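Local coordinates for protein uridylate kinase (Bacillus anthracis, PDB 2JJX) that probably phosphorylates UMP to UDP with ATP in pyrimidine biosynthesis, as a hexameric amino acid kinase family enzyme with an allosteric nucleotide-binding site, at residues G21-A25 against R36-I40; Q170-V175 against V222-D226. One frame throughout, in Å; residues are numbered along the deposited sequence.

Interaction 1: residues G21-A25 against R36-I40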
loop_
_atom_site.group_PDB
_atom_site.type_symbol
_atom_site.label_atom_id
_atom_site.label_comp_id
_atom_site.label_asym_id
_atom_site.label_seq_id
_atom_site.Cartn_x
_atom_site.Cartn_y
_atom_site.Cartn_z
ATOM N N GLY A 21 23.518 17.183 3.506
ATOM C CA GLY A 21 23.949 16.464 2.326
ATOM C C GLY A 21 25.276 16.959 1.796
ATOM O O GLY A 21 26.071 16.199 1.274
ATOM N N GLY A 22 25.539 18.240 1.974
ATOM C CA GLY A 22 26.769 18.858 1.519
ATOM C C GLY A 22 28.042 18.291 2.128
ATOM O O GLY A 22 29.135 18.442 1.587
ATOM N N ALA A 23 27.914 17.665 3.290
ATOM C CA ALA A 23 29.066 17.093 3.969
ATOM C C ALA A 23 29.525 15.801 3.300
ATOM O O ALA A 23 30.586 15.280 3.641
ATOM C CB ALA A 23 28.745 16.813 5.437
ATOM N N LEU A 24 28.680 15.199 2.462
ATOM C CA LEU A 24 29.030 13.903 1.873
ATOM C C LEU A 24 29.819 14.126 0.610
ATOM O O LEU A 24 30.490 13.229 0.116
ATOM C CB LEU A 24 27.801 13.041 1.573
ATOM C CG LEU A 24 27.003 12.564 2.783
ATOM C CD1 LEU A 24 26.464 13.767 3.552
ATOM C CD2 LEU A 24 25.851 11.737 2.295
ATOM N N ALA A 25 29.768 15.355 0.121
ATOM C CA ALA A 25 30.485 15.702 -1.084
ATOM C C ALA A 25 31.529 16.737 -0.747
ATOM O O ALA A 25 31.400 17.478 0.226
ATOM C CB ALA A 25 29.528 16.277 -2.107
ATOM N N ARG A 36 35.324 12.030 2.326
ATOM C CA ARG A 36 34.290 12.616 3.183
ATOM C C ARG A 36 33.384 11.547 3.798
ATOM O O ARG A 36 33.084 11.608 4.991
ATOM C CB ARG A 36 33.427 13.587 2.381
ATOM C CG ARG A 36 34.135 14.889 2.022
ATOM C CD ARG A 36 33.214 16.066 2.272
ATOM N NE ARG A 36 33.784 17.358 1.908
ATOM C CZ ARG A 36 33.857 18.394 2.737
ATOM N NH1 ARG A 36 33.448 18.259 3.995
ATOM N NH2 ARG A 36 34.355 19.555 2.317
ATOM N N LEU A 37 32.939 10.577 2.995
ATOM C CA LEU A 37 32.113 9.484 3.508
ATOM C C LEU A 37 32.846 8.706 4.606
ATOM O O LEU A 37 32.230 8.220 5.557
ATOM C CB LEU A 37 31.710 8.534 2.381
ATOM C CG LEU A 37 30.366 8.796 1.692
ATOM C CD1 LEU A 37 30.014 10.261 1.834
ATOM C CD2 LEU A 37 30.456 8.424 0.218
ATOM N N GLU A 38 34.166 8.590 4.474
ATOM C CA GLU A 38 34.987 7.854 5.440
ATOM C C GLU A 38 35.083 8.645 6.739
ATOM O O GLU A 38 35.004 8.075 7.834
ATOM C CB GLU A 38 36.390 7.636 4.878
ATOM C CG GLU A 38 37.318 6.873 5.787
ATOM C CD GLU A 38 38.731 6.784 5.230
ATOM O OE1 GLU A 38 38.972 7.281 4.104
ATOM O OE2 GLU A 38 39.598 6.200 5.917
ATOM N N HIS A 39 35.246 9.962 6.612
ATOM C CA HIS A 39 35.286 10.832 7.769
ATOM C C HIS A 39 33.971 10.664 8.537
ATOM O O HIS A 39 33.969 10.368 9.723
ATOM C CB HIS A 39 35.463 12.293 7.333
ATOM C CG HIS A 39 35.503 13.250 8.484
ATOM N ND1 HIS A 39 36.466 13.165 9.472
ATOM C CD2 HIS A 39 34.611 14.172 8.921
ATOM C CE1 HIS A 39 36.201 14.040 10.428
ATOM N NE2 HIS A 39 35.091 14.675 10.105
ATOM N N ILE A 40 32.852 10.823 7.837
ATOM C CA ILE A 40 31.522 10.702 8.430
ATOM C C ILE A 40 31.322 9.371 9.145
ATOM O O ILE A 40 30.744 9.310 10.224
ATOM C CB ILE A 40 30.408 10.961 7.398
ATOM C CG1 ILE A 40 30.533 12.363 6.808
ATOM C CG2 ILE A 40 29.030 10.740 8.011
ATOM C CD1 ILE A 40 29.628 12.616 5.589
#

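Interaction 2: residues Q170-V175 against V222-D226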
loop_
_atom_site.group_PDB
_atom_site.type_symbol
_atom_site.label_atom_id
_atom_site.label_comp_id
_atom_site.label_asym_id
_atom_site.label_seq_id
_atom_site.Cartn_x
_atom_site.Cartn_y
_atom_site.Cartn_z
ATOM N N GLN A 170 29.760 22.301 8.910
ATOM C CA GLN A 170 31.064 22.231 8.263
ATOM C C GLN A 170 31.694 23.621 8.209
ATOM O O GLN A 170 31.062 24.594 7.791
ATOM C CB GLN A 170 31.043 21.543 6.879
ATOM C CG GLN A 170 29.753 21.604 6.079
ATOM C CD GLN A 170 29.924 21.177 4.620
ATOM O OE1 GLN A 170 30.802 20.372 4.286
ATOM N NE2 GLN A 170 29.066 21.710 3.744
ATOM N N GLY A 171 32.891 23.721 8.782
ATOM C CA GLY A 171 33.665 24.951 8.829
ATOM C C GLY A 171 33.521 25.845 10.052
ATOM O O GLY A 171 34.526 26.332 10.585
ATOM N N VAL A 172 32.276 26.082 10.465
ATOM C CA VAL A 172 31.970 26.933 11.611
ATOM C C VAL A 172 31.818 26.176 12.934
ATOM O O VAL A 172 30.957 25.317 13.071
ATOM C CB VAL A 172 30.755 27.800 11.316
ATOM C CG1 VAL A 172 29.714 27.026 10.520
ATOM C CG2 VAL A 172 30.174 28.322 12.604
ATOM N N ASP A 173 32.697 26.460 13.891
ATOM C CA ASP A 173 32.751 25.723 15.156
ATOM C C ASP A 173 31.619 25.953 16.164
ATOM O O ASP A 173 31.694 25.451 17.285
ATOM C CB ASP A 173 34.128 25.887 15.830
ATOM C CG ASP A 173 34.481 24.719 16.786
ATOM O OD1 ASP A 173 35.682 24.537 17.102
ATOM O OD2 ASP A 173 33.573 23.964 17.207
ATOM N N GLY A 174 30.589 26.713 15.795
ATOM C CA GLY A 174 29.487 26.995 16.707
ATOM C C GLY A 174 28.488 28.069 16.282
ATOM O O GLY A 174 28.205 28.255 15.095
ATOM N N VAL A 175 27.867 28.723 17.262
ATOM C CA VAL A 175 26.915 29.800 16.970
ATOM C C VAL A 175 27.449 31.128 17.485
ATOM O O VAL A 175 27.802 31.276 18.661
ATOM C CB VAL A 175 25.486 29.501 17.453
ATOM C CG1 VAL A 175 24.698 30.787 17.598
ATOM C CG2 VAL A 175 24.783 28.566 16.486
ATOM N N VAL A 222 25.628 22.584 18.194
ATOM C CA VAL A 222 26.105 23.017 16.886
ATOM C C VAL A 222 27.625 23.060 16.976
ATOM O O VAL A 222 28.195 23.587 17.935
ATOM C CB VAL A 222 25.455 24.350 16.450
ATOM C CG1 VAL A 222 25.870 24.732 15.023
ATOM C CG2 VAL A 222 23.930 24.248 16.549
ATOM N N PHE A 223 28.287 22.386 16.045
ATOM C CA PHE A 223 29.732 22.249 16.147
ATOM C C PHE A 223 30.343 21.908 14.813
ATOM O O PHE A 223 29.626 21.626 13.863
ATOM C CB PHE A 223 30.069 21.129 17.130
ATOM C CG PHE A 223 29.508 19.786 16.734
ATOM C CD1 PHE A 223 28.309 19.326 17.261
ATOM C CD2 PHE A 223 30.134 19.026 15.760
ATOM C CE1 PHE A 223 27.772 18.134 16.829
ATOM C CE2 PHE A 223 29.613 17.821 15.363
ATOM C CZ PHE A 223 28.427 17.378 15.886
ATOM N N ASN A 224 31.672 21.885 14.763
ATOM C CA ASN A 224 32.418 21.592 13.530
ATOM C C ASN A 224 32.565 20.092 13.277
ATOM O O ASN A 224 33.464 19.456 13.830
ATOM C CB ASN A 224 33.823 22.199 13.626
ATOM C CG ASN A 224 34.335 22.706 12.288
ATOM O OD1 ASN A 224 33.663 22.578 11.263
ATOM N ND2 ASN A 224 35.515 23.316 12.299
ATOM N N PHE A 225 31.734 19.527 12.410
ATOM C CA PHE A 225 31.830 18.092 12.140
ATOM C C PHE A 225 33.168 17.787 11.470
ATOM O O PHE A 225 33.748 16.716 11.672
ATOM C CB PHE A 225 30.693 17.646 11.219
ATOM C CG PHE A 225 30.567 16.150 11.066
ATOM C CD1 PHE A 225 29.997 15.379 12.070
ATOM C CD2 PHE A 225 30.865 15.539 9.850
ATOM C CE1 PHE A 225 29.775 14.008 11.874
ATOM C CE2 PHE A 225 30.654 14.176 9.657
ATOM C CZ PHE A 225 30.111 13.409 10.672
ATOM N N ASP A 226 33.648 18.746 10.680
ATOM C CA ASP A 226 34.884 18.611 9.921
ATOM C C ASP A 226 36.128 18.432 10.776
ATOM O O ASP A 226 37.189 18.123 10.242
ATOM C CB ASP A 226 35.067 19.801 8.984
ATOM C CG ASP A 226 34.033 19.841 7.871
ATOM O OD1 ASP A 226 33.180 18.935 7.814
ATOM O OD2 ASP A 226 34.081 20.792 7.059
#

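Interaction 1: residues G21-A25 against R36-I40
Apolar contact between L24 and two residues one helical turn apart, L37 and I40, joins the loop 21-25, which opens with a 3-10 turn, to helix 34-48. L24 CB meets L37 CD1 at 3.6 Å, while CG of the same leucine lies 3.8 Å from I40 CD1; its side chain crosses both partners at about a right angle. I40 points toward the loop, and with CG1 anti to its carbonyl carbon (chi1 -60°) and the chain extended beyond it, CD1 becomes the atom that touches. That methyl also lies 4.3 Å from A23 CB. Helix 76-101 lines the same side, with M93 and V97 against L37 and N90 against L24; W72 of a second subunit packs on L37 as well.

The polar part belongs to R36 and the backbone carbonyls of the loop. The R36 chain bends at chi2 (-135°), bringing the aliphatic CD alongside A23 O and A25 O. R36 NE lies 2.9 Å from A25 O, but the angle is too poor for a hydrogen bond, and both carbonyls approach the guanidinium obliquely. Farther out, R36 NH1 makes a long, weak ion pair with D226.

Within the loop, L24 N bonds to G21 O at 3.0 Å, closing the 3-10 turn, and a backbone bond ties L24 to N33. N33 OD1 also accepts from R36 N. The contact folds the glycine-containing loop after the first strand back onto the following helix, a strand-loop-helix connection of the alpha/beta amino acid kinase fold.

Interaction 2: residues Q170-V175 against V222-D226
N224 reaches from the end of strand 220-224 to the backbone of G171, in the loop that leaves the neighbouring parallel strand 164-169 of the amino acid kinase sheet. Its OD1 accepts the one hydrogen bond between the segments, from G171 N at 2.8 Å; the bond is weak, with an N-H...O angle of 127°. The other branch of the amide, ND2, lies 3.6 Å from G171 O, a contact too long to count as a hydrogen bond.

On one flank of N224, the D173 side chain crosses that of N224 at about a right angle, with the carboxylate and amide planes 44° apart. D173 OD2 comes no nearer than 3.7 Å to N224 N. On the other flank D226 turns toward the loop and sets its carboxylate beside the aliphatic start of Q170, with OD2 3.1 Å from Q170 CB. Deeper in, V175 CG2 and V222 CG1 make a looser apolar contact at 4.2 Å, and the G174 backbone passes V222 O.

The next shell fixes both sides. F223 and F225 each form backbone bonds with K169, which continue the pairing of the two strands up to the loop. V175 N donates to T242 OG1, and V222 pairs with T242 through the backbone, so the antiparallel strand 242-245 borders this end. On the side away from the loop, F223 packs on V230, M231 and I234 of helix 230-235. G171, whose N meets N224 OD1, holds a positive phi of 93°, a conformation readily open to glycine.

Interactions 1 and 2 follow one another along the chain, their centres about 14 Å apart, and both involve loops that leave neighbouring parallel strands, 14-19 and 164-169. Interaction 1 is largely buried, loop against helix, and combines leucine and isoleucine packing with an arginine laid against carbonyls; interaction 2 is partly exposed, loop against strand end, and relies on an amide, two carboxylates and backbone. They meet along one side of helix 34-48: H39 NE2 makes a probable hydrogen bond to F225 O at 2.9 Å, the two rings lie edge-to-face, and I40 CG1 packs against F225 CE2 at 3.4 Å. Q170 OE1 reaches back toward R36. A second subunit touches only the helix of interaction 1.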